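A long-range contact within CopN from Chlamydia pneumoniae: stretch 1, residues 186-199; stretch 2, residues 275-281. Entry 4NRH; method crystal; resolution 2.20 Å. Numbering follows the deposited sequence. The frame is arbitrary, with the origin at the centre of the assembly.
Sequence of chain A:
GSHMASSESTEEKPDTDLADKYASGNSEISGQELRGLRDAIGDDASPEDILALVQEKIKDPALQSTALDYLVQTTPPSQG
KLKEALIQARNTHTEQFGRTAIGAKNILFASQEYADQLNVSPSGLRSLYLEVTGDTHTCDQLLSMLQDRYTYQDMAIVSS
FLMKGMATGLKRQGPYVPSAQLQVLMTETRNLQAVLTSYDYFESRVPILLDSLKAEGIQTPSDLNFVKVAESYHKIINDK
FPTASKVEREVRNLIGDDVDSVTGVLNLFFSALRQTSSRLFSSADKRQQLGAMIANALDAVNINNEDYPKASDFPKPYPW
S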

# COMPACT_ATOMS: atom_id res chain seq x y z
N MET A 186 6.31 -5.23 -5.92
CA MET A 186 4.98 -4.64 -5.82
C MET A 186 4.74 -4.11 -4.41
O MET A 186 4.13 -3.06 -4.23
CB MET A 186 3.90 -5.65 -6.22
CG MET A 186 3.93 -6.03 -7.69
SD MET A 186 2.65 -7.20 -8.17
CE MET A 186 1.23 -6.12 -8.31
N THR A 187 5.20 -4.86 -3.41
CA THR A 187 5.09 -4.44 -2.02
C THR A 187 5.85 -3.14 -1.79
O THR A 187 5.33 -2.21 -1.17
CB THR A 187 5.63 -5.52 -1.06
OG1 THR A 187 4.82 -6.70 -1.15
CG2 THR A 187 5.61 -5.02 0.38
N GLU A 188 7.08 -3.07 -2.29
CA GLU A 188 7.90 -1.88 -2.17
C GLU A 188 7.31 -0.69 -2.92
O GLU A 188 7.40 0.45 -2.46
CB GLU A 188 9.33 -2.16 -2.67
CG GLU A 188 10.12 -3.14 -1.82
CD GLU A 188 10.26 -2.69 -0.37
OE1 GLU A 188 10.27 -1.46 -0.12
OE2 GLU A 188 10.37 -3.56 0.51
N THR A 189 6.70 -0.97 -4.07
CA THR A 189 6.09 0.09 -4.87
C THR A 189 4.82 0.61 -4.20
O THR A 189 4.52 1.80 -4.27
CB THR A 189 5.76 -0.41 -6.29
OG1 THR A 189 6.95 -0.91 -6.91
CG2 THR A 189 5.19 0.72 -7.14
N ARG A 190 4.09 -0.28 -3.54
CA ARG A 190 2.94 0.13 -2.73
C ARG A 190 3.38 1.03 -1.58
O ARG A 190 2.71 2.00 -1.25
CB ARG A 190 2.18 -1.09 -2.20
CG ARG A 190 1.38 -1.83 -3.25
CD ARG A 190 0.58 -2.97 -2.64
NE ARG A 190 -0.33 -3.58 -3.60
CZ ARG A 190 -0.17 -4.79 -4.13
NH1 ARG A 190 0.88 -5.53 -3.79
NH2 ARG A 190 -1.05 -5.25 -5.01
N ASN A 191 4.52 0.70 -0.98
CA ASN A 191 5.10 1.53 0.06
C ASN A 191 5.52 2.89 -0.48
O ASN A 191 5.41 3.90 0.20
CB ASN A 191 6.30 0.83 0.71
CG ASN A 191 5.90 -0.41 1.49
OD1 ASN A 191 4.73 -0.63 1.77
ND2 ASN A 191 6.89 -1.22 1.85
N LEU A 192 6.01 2.90 -1.72
CA LEU A 192 6.35 4.14 -2.40
C LEU A 192 5.13 5.03 -2.56
O LEU A 192 5.19 6.24 -2.32
CB LEU A 192 6.98 3.85 -3.77
CG LEU A 192 7.26 5.08 -4.64
CD1 LEU A 192 8.19 6.05 -3.93
CD2 LEU A 192 7.82 4.67 -5.99
N GLN A 193 4.02 4.43 -2.99
CA GLN A 193 2.78 5.17 -3.19
C GLN A 193 2.27 5.77 -1.89
O GLN A 193 1.68 6.85 -1.88
CB GLN A 193 1.71 4.26 -3.80
CG GLN A 193 2.03 3.79 -5.21
CD GLN A 193 0.86 3.06 -5.86
OE1 GLN A 193 0.21 2.22 -5.23
NE2 GLN A 193 0.59 3.38 -7.12
N ALA A 194 2.52 5.07 -0.78
CA ALA A 194 2.15 5.57 0.54
C ALA A 194 3.00 6.78 0.90
O ALA A 194 2.49 7.80 1.38
CB ALA A 194 2.29 4.48 1.59
N VAL A 195 4.30 6.66 0.66
CA VAL A 195 5.25 7.75 0.90
C VAL A 195 4.89 8.99 0.07
O VAL A 195 4.97 10.12 0.56
CB VAL A 195 6.69 7.31 0.57
CG1 VAL A 195 7.63 8.50 0.51
CG2 VAL A 195 7.18 6.30 1.61
N LEU A 196 4.48 8.77 -1.17
CA LEU A 196 4.11 9.86 -2.08
C LEU A 196 2.94 10.70 -1.56
O LEU A 196 2.87 11.89 -1.85
CB LEU A 196 3.77 9.31 -3.46
CG LEU A 196 4.95 8.84 -4.32
CD1 LEU A 196 4.45 8.22 -5.62
CD2 LEU A 196 5.88 10.00 -4.61
N THR A 197 2.04 10.08 -0.82
CA THR A 197 0.89 10.79 -0.26
C THR A 197 1.33 11.91 0.67
O THR A 197 0.69 12.96 0.74
CB THR A 197 -0.06 9.85 0.50
OG1 THR A 197 0.62 9.31 1.64
CG2 THR A 197 -0.52 8.71 -0.40
N SER A 198 2.42 11.68 1.40
CA SER A 198 2.97 12.69 2.29
C SER A 198 3.50 13.89 1.51
O SER A 198 3.18 15.03 1.82
CB SER A 198 4.07 12.10 3.17
OG SER A 198 3.59 11.02 3.94
N TYR A 199 4.34 13.61 0.51
CA TYR A 199 4.88 14.65 -0.35
C TYR A 199 3.76 15.44 -1.01
O TYR A 199 3.83 16.66 -1.11
CB TYR A 199 5.81 14.06 -1.41
CG TYR A 199 7.15 13.62 -0.86
CD1 TYR A 199 7.33 12.35 -0.33
CD2 TYR A 199 8.24 14.48 -0.89
CE1 TYR A 199 8.56 11.95 0.17
CE2 TYR A 199 9.48 14.08 -0.40
CZ TYR A 199 9.63 12.82 0.13
OH TYR A 199 10.85 12.43 0.62
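Stretch 2, residues 275-281: QTSSRLF

Residues 186-199 are helical throughout, part of a longer helix, whereas stretch 2 approaches as an extended segment at Thr276 and Ser277 and then turns through a short 3-10 segment, 278-280. The 3-10 turn is marked by the bond from Leu280 N to Ser277 O (3.2 Å), and Ser277 OG accepts from Arg279 N at 3.1 Å. The backbones come closest at Ala194 and Ser277, with CA atoms 5.3 Å apart, and at Thr197 and Thr276, 5.6 Å between CA atoms. Stretch 2 thus meets the helix near Thr197 first, and the side chain of Arg279 then reaches back toward Thr187, against the direction of the helix.

Thr197 OG1 accepts a nearly linear hydrogen bond from Ser277 N (3.3 Å), fixing the loop just before its turn. The small side chain of Ala194 lets the loop come close: its CB lies 3.6 Å from Ser277 OG and 3.8 Å from Arg279 CB. Leu280 packs alongside, its CD2 3.9 Å from Ala194 CB and its CD1 3.2 Å from Ser198 OG. Arg279, extended through chi3, has the largest area covered. Its NE donates to Asn191 OD1 at 2.7 Å, while Arg190 CB covers one guanidinium face, 3.5 Å from Arg279 NE.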

# COMPACT_ATOMS: atom_id res chain seq x y z
N GLN A 275 -4.52 12.43 7.02
CA GLN A 275 -4.59 12.83 5.62
C GLN A 275 -3.62 12.03 4.75
O GLN A 275 -3.72 12.04 3.52
CB GLN A 275 -4.30 14.32 5.47
CG GLN A 275 -5.30 15.22 6.16
CD GLN A 275 -6.66 15.22 5.48
OE1 GLN A 275 -7.54 14.43 5.82
NE2 GLN A 275 -6.83 16.11 4.50
N THR A 276 -2.68 11.34 5.38
CA THR A 276 -1.72 10.52 4.66
C THR A 276 -2.07 9.04 4.77
O THR A 276 -2.89 8.65 5.60
CB THR A 276 -0.28 10.76 5.16
OG1 THR A 276 -0.21 10.47 6.56
CG2 THR A 276 0.14 12.20 4.92
N SER A 277 -1.46 8.23 3.91
CA SER A 277 -1.78 6.81 3.80
C SER A 277 -1.59 6.04 5.10
O SER A 277 -0.60 6.24 5.81
CB SER A 277 -0.95 6.17 2.69
OG SER A 277 -1.16 4.77 2.65
N SER A 278 -2.54 5.16 5.40
CA SER A 278 -2.47 4.30 6.58
C SER A 278 -1.29 3.34 6.49
O SER A 278 -0.78 2.87 7.51
CB SER A 278 -3.77 3.52 6.74
OG SER A 278 -3.90 2.52 5.75
N ARG A 279 -0.86 3.05 5.27
CA ARG A 279 0.24 2.14 5.01
C ARG A 279 1.57 2.68 5.54
O ARG A 279 2.52 1.93 5.75
CB ARG A 279 0.34 1.84 3.51
CG ARG A 279 1.20 0.64 3.16
CD ARG A 279 1.19 0.40 1.66
NE ARG A 279 2.08 -0.70 1.28
CZ ARG A 279 1.72 -1.98 1.26
NH1 ARG A 279 0.48 -2.32 1.60
NH2 ARG A 279 2.59 -2.91 0.90
N LEU A 280 1.64 3.99 5.74
CA LEU A 280 2.82 4.65 6.29
C LEU A 280 3.20 4.14 7.68
O LEU A 280 4.35 4.22 8.09
CB LEU A 280 2.62 6.16 6.35
CG LEU A 280 2.65 6.93 5.04
CD1 LEU A 280 2.47 8.41 5.32
CD2 LEU A 280 3.97 6.68 4.32
N PHE A 281 2.21 3.61 8.40
CA PHE A 281 2.42 3.19 9.78
C PHE A 281 2.40 1.67 9.90
O PHE A 281 1.44 1.01 9.52
CB PHE A 281 1.36 3.81 10.69
CG PHE A 281 1.27 5.31 10.58
CD1 PHE A 281 0.46 5.90 9.62
CD2 PHE A 281 2.01 6.13 11.42
CE1 PHE A 281 0.39 7.28 9.51
CE2 PHE A 281 1.94 7.50 11.32
CZ PHE A 281 1.13 8.08 10.36
O HOH W 1 2.24 -5.85 -0.79